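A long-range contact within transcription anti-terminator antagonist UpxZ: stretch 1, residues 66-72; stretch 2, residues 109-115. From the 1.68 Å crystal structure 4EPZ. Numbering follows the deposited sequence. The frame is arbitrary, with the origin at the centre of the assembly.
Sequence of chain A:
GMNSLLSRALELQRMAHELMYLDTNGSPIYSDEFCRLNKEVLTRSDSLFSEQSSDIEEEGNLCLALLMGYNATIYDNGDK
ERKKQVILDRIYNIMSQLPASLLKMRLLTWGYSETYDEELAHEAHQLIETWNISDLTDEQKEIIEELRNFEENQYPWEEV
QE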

ATOM      1  N   LEU A  66      -2.157  -6.269   1.885  1.00 17.19           N
ATOM      2  CA  LEU A  66      -1.269  -7.167   1.124  1.00 17.82           C
ATOM      3  C   LEU A  66      -0.238  -6.397   0.351  1.00 19.54           C
ATOM      4  O   LEU A  66       0.932  -6.789   0.360  1.00 20.03           O
ATOM      5  N   LEU A  67      -0.643  -5.289  -0.303  1.00 19.91           N
ATOM      6  CA  LEU A  67       0.299  -4.479  -1.085  1.00 19.71           C
ATOM      7  C   LEU A  67       1.317  -3.826  -0.172  1.00 23.31           C
ATOM      8  O   LEU A  67       2.518  -3.797  -0.475  1.00 22.67           O
HETATM    9  N   MSE A  68       0.832  -3.273   0.945  1.00 18.31           N
HETATM   10  CA  MSE A  68       1.711  -2.660   1.946  1.00 16.72           C
HETATM   11  C   MSE A  68       2.681  -3.701   2.553  1.00 21.46           C
HETATM   12  O   MSE A  68       3.886  -3.428   2.646  1.00 21.87           O
ATOM     13  N   GLY A  69       2.150  -4.884   2.898  1.00 18.70           N
ATOM     14  CA  GLY A  69       2.901  -5.979   3.507  1.00 20.08           C
ATOM     15  C   GLY A  69       4.036  -6.447   2.623  1.00 21.75           C
ATOM     16  O   GLY A  69       5.197  -6.461   3.046  1.00 20.88           O
ATOM     17  N   TYR A  70       3.710  -6.794   1.363  1.00 18.90           N
ATOM     18  CA  TYR A  70       4.736  -7.264   0.425  1.00 18.43           C
ATOM     19  C   TYR A  70       5.728  -6.138   0.042  1.00 24.12           C
ATOM     20  O   TYR A  70       6.892  -6.430  -0.246  1.00 24.06           O
ATOM     21  N   ASN A  71       5.318  -4.860   0.111  1.00 21.51           N
ATOM     22  CA  ASN A  71       6.284  -3.793  -0.142  1.00 21.79           C
ATOM     23  C   ASN A  71       7.149  -3.542   1.072  1.00 24.13           C
ATOM     24  O   ASN A  71       8.302  -3.167   0.904  1.00 26.68           O
ATOM     25  N   ALA A  72       6.601  -3.719   2.286  1.00 21.04           N
ATOM     26  CA  ALA A  72       7.330  -3.452   3.536  1.00 20.66           C
ATOM     27  C   ALA A  72       8.439  -4.485   3.811  1.00 24.86           C
ATOM     28  O   ALA A  72       9.536  -4.113   4.236  1.00 26.55           O
ATOM     29  N   THR A 109      -2.597   5.445  -4.221  1.00 14.72           N
ATOM     30  CA  THR A 109      -1.190   5.809  -4.110  1.00 14.75           C
ATOM     31  C   THR A 109      -0.314   4.561  -4.244  1.00 16.38           C
ATOM     32  O   THR A 109       0.654   4.554  -5.012  1.00 16.58           O
ATOM     33  N   TRP A 110      -0.606   3.521  -3.459  1.00 16.52           N
ATOM     34  CA  TRP A 110       0.153   2.266  -3.550  1.00 16.42           C
ATOM     35  C   TRP A 110       0.011   1.616  -4.925  1.00 15.90           C
ATOM     36  O   TRP A 110       0.996   1.087  -5.452  1.00 16.44           O
ATOM     37  N   GLY A 111      -1.184   1.660  -5.506  1.00 14.39           N
ATOM     38  CA  GLY A 111      -1.402   1.103  -6.846  1.00 13.94           C
ATOM     39  C   GLY A 111      -0.594   1.863  -7.887  1.00 16.14           C
ATOM     40  O   GLY A 111       0.088   1.251  -8.730  1.00 17.16           O
ATOM     41  N   TYR A 112      -0.549   3.196  -7.769  1.00 14.55           N
ATOM     42  CA  TYR A 112       0.301   4.006  -8.676  1.00 15.54           C
ATOM     43  C   TYR A 112       1.785   3.629  -8.504  1.00 19.20           C
ATOM     44  O   TYR A 112       2.530   3.546  -9.492  1.00 18.37           O
ATOM     45  N   SER A 113       2.243   3.415  -7.254  1.00 17.00           N
ATOM     46  CA  SER A 113       3.664   3.109  -7.055  1.00 16.40           C
ATOM     47  C   SER A 113       4.115   1.839  -7.774  1.00 19.40           C
ATOM     48  O   SER A 113       5.300   1.698  -8.107  1.00 20.48           O
ATOM     49  N   GLU A 114       3.183   0.908  -7.975  1.00 15.49           N
ATOM     50  CA  GLU A 114       3.467  -0.386  -8.610  1.00 16.84           C
ATOM     51  C   GLU A 114       3.319  -0.363 -10.115  1.00 23.81           C
ATOM     52  O   GLU A 114       3.899  -1.213 -10.789  1.00 27.12           O
ATOM     53  N   THR A 115       2.548   0.573 -10.644  1.00 17.32           N
ATOM     54  CA  THR A 115       2.203   0.603 -12.065  1.00 17.99           C
ATOM     55  C   THR A 115       2.682   1.810 -12.828  1.00 20.46           C
ATOM     56  O   THR A 115       2.826   1.724 -14.071  1.00 20.69           O
TER

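The two stretches are helical segments whose axes approach to 10.6 Å and whose N-to-C directions differ by 50°. The backbones come nearest at Leu 67 and Trp 110, whose CA atoms lie 7.2 Å apart, and the contact between the two stretches buries 315 Å², both sides summed. Trp 110 contributes the most, 101 Å², followed by Leu 67 with 63 Å²; Asn 71, Glu 114 and Met 68 supply most of the rest.

Trp 110 points its CA-to-CB bond toward the first helix and adopts the m rotamer, with chi2 at 97°. This conformation lays the indole across the side chains of Met 68 and Asn 71, residues separated by three positions and therefore close to one turn apart. The CA-to-CB bond of Met 68, present as selenomethionine, points sideways, but its chi1 of -69° (m) places CG over one face of the indole; chi2 (t) and chi3 (p) set the selenium and the terminal methyl. Met 68 CG lies 4.0 Å from the centroid of the Trp 110 five-membered ring and 17° off the ring normal, a CH-pi contact; the closest atom pair is Met 68 CG and Trp 110 NE1 at 3.8 Å. The selenium sits farther off, with Met 68 SE 4.9 Å from the same centroid in an oblique position. Farther along the first helix, Asn 71 CB approaches Trp 110 CZ3 to 3.6 Å, so that the six-membered part of the indole also meets an aliphatic carbon.

Leu 67 points toward the second helix with chi1 at -151° (t) and chi2 at 43° (p), and its two methyl groups reach different residues. Leu 67 CD2 packs 3.8 Å from Trp 110 CB and lies 4.1 Å from Gly 111 N. Leu 67 CD1 lies 4.0 Å from Glu 114 CG, extending the apolar contact to the aliphatic part of the glutamate.

Beyond this apolar patch the contact becomes polar. Asn 71 (chi1 -88°, m) and Glu 114 (m, m) both point toward the opposing helix, and Asn 71 ND2 donates a hydrogen bond to Glu 114 OE2 at 2.8 Å, with an N-H...acceptor angle of 151°. The same amide nitrogen also donates within its own helix, Asn 71 ND2 to Leu 67 O at 2.8 Å, which ties the amide to the preceding turn while it reaches across. Asn 71 OD1 lies 3.1 Å from Glu 114 OE2, but both atoms are acceptors and no hydrogen bond joins them.

A water provides a second polar link between the helices. Water 1 donates to Asn 71 OD1 at 3.0 Å and to Ser 113 OG at 2.7 Å, bridging residues whose side chains do not touch directly. Ser 113, in the p rotamer, directs its own hydroxyl hydrogen to the preceding turn, with Ser 113 OG donating to Trp 110 O at 2.7 Å, and this leaves the oxygen free to accept from the water.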

ATOM      1  CB  LEU A  66      -2.085  -8.058   0.197  1.00 17.96           C
ATOM      2  CG  LEU A  66      -2.920  -9.123   0.900  1.00 20.78           C
ATOM      3  CD1 LEU A  66      -3.910  -9.757  -0.093  1.00 21.74           C
ATOM      4  CD2 LEU A  66      -1.998 -10.192   1.570  1.00 24.30           C
ATOM      5  CB  LEU A  67      -0.455  -3.407  -1.902  1.00 19.91           C
ATOM      6  CG  LEU A  67       0.171  -2.952  -3.211  1.00 23.49           C
ATOM      7  CD1 LEU A  67       0.728  -4.140  -4.032  1.00 24.26           C
ATOM      8  CD2 LEU A  67      -0.858  -2.129  -4.024  1.00 22.16           C
HETATM    9  CB  MSE A  68       0.889  -1.991   3.051  1.00 18.08           C
HETATM   10  CG  MSE A  68       0.166  -0.770   2.540  1.00 21.00           C
HETATM   11 SE   MSE A  68      -0.720   0.155   3.984  0.75 23.74          SE
HETATM   12  CE  MSE A  68       0.842   0.723   5.000  1.00 21.47           C
ATOM     13  CB  TYR A  70       4.111  -7.906  -0.816  1.00 18.69           C
ATOM     14  CG  TYR A  70       3.517  -9.282  -0.567  1.00 20.73           C
ATOM     15  CD1 TYR A  70       4.283 -10.309  -0.021  1.00 22.05           C
ATOM     16  CD2 TYR A  70       2.197  -9.564  -0.910  1.00 20.54           C
ATOM     17  CE1 TYR A  70       3.734 -11.575   0.229  1.00 22.01           C
ATOM     18  CE2 TYR A  70       1.643 -10.830  -0.680  1.00 21.71           C
ATOM     19  CZ  TYR A  70       2.416 -11.829  -0.117  1.00 24.96           C
ATOM     20  OH  TYR A  70       1.870 -13.067   0.103  1.00 26.96           O
ATOM     21  CB  ASN A  71       5.614  -2.486  -0.553  1.00 21.51           C
ATOM     22  CG  ASN A  71       5.413  -2.449  -2.044  1.00 30.26           C
ATOM     23  OD1 ASN A  71       6.379  -2.321  -2.827  1.00 29.85           O
ATOM     24  ND2 ASN A  71       4.200  -2.757  -2.471  1.00 21.36           N
ATOM     25  CB  ALA A  72       6.372  -3.429   4.715  1.00 20.94           C
ATOM     26  CB  THR A 109      -0.964   6.575  -2.800  1.00 18.14           C
ATOM     27  OG1 THR A 109      -1.788   7.727  -2.845  1.00 18.48           O
ATOM     28  CG2 THR A 109       0.494   6.967  -2.628  1.00 16.95           C
ATOM     29  CB  TRP A 110      -0.276   1.299  -2.450  1.00 15.90           C
ATOM     30  CG  TRP A 110       0.398   1.647  -1.170  1.00 18.75           C
ATOM     31  CD1 TRP A 110      -0.120   2.384  -0.149  1.00 21.90           C
ATOM     32  CD2 TRP A 110       1.794   1.481  -0.880  1.00 20.03           C
ATOM     33  NE1 TRP A 110       0.839   2.583   0.825  1.00 23.21           N
ATOM     34  CE2 TRP A 110       2.030   2.053   0.392  1.00 24.27           C
ATOM     35  CE3 TRP A 110       2.852   0.816  -1.532  1.00 21.04           C
ATOM     36  CZ2 TRP A 110       3.288   2.016   1.011  1.00 24.74           C
ATOM     37  CZ3 TRP A 110       4.097   0.781  -0.913  1.00 23.78           C
ATOM     38  CH2 TRP A 110       4.313   1.402   0.322  1.00 25.49           C
ATOM     39  CB  TYR A 112       0.093   5.512  -8.370  1.00 15.96           C
ATOM     40  CG  TYR A 112       1.093   6.416  -9.057  1.00 16.12           C
ATOM     41  CD1 TYR A 112       0.980   6.706 -10.417  1.00 18.34           C
ATOM     42  CD2 TYR A 112       2.143   6.990  -8.345  1.00 18.34           C
ATOM     43  CE1 TYR A 112       1.906   7.540 -11.051  1.00 20.23           C
ATOM     44  CE2 TYR A 112       3.094   7.788  -8.979  1.00 20.60           C
ATOM     45  CZ  TYR A 112       2.949   8.083 -10.324  1.00 26.79           C
ATOM     46  OH  TYR A 112       3.848   8.921 -10.929  1.00 31.46           O
ATOM     47  CB  SER A 113       3.959   2.941  -5.578  1.00 19.32           C
ATOM     48  OG  SER A 113       3.563   1.671  -5.079  1.00 18.95           O
ATOM     49  CB  GLU A 114       2.515  -1.458  -8.083  1.00 17.90           C
ATOM     50  CG  GLU A 114       2.812  -1.861  -6.646  1.00 23.73           C
ATOM     51  CD  GLU A 114       4.059  -2.697  -6.428  1.00 28.62           C
ATOM     52  OE1 GLU A 114       4.554  -3.317  -7.397  1.00 28.57           O
ATOM     53  OE2 GLU A 114       4.569  -2.696  -5.287  1.00 29.29           O
ATOM     54  CB  THR A 115       0.655   0.599 -12.189  1.00 21.49           C
ATOM     55  OG1 THR A 115       0.116   1.763 -11.520  1.00 19.62           O
ATOM     56  CG2 THR A 115       0.010  -0.672 -11.582  1.00 20.27           C
TER
HETATM   57  O   HOH W   1       5.649   0.084  -4.477  1.00 30.30           O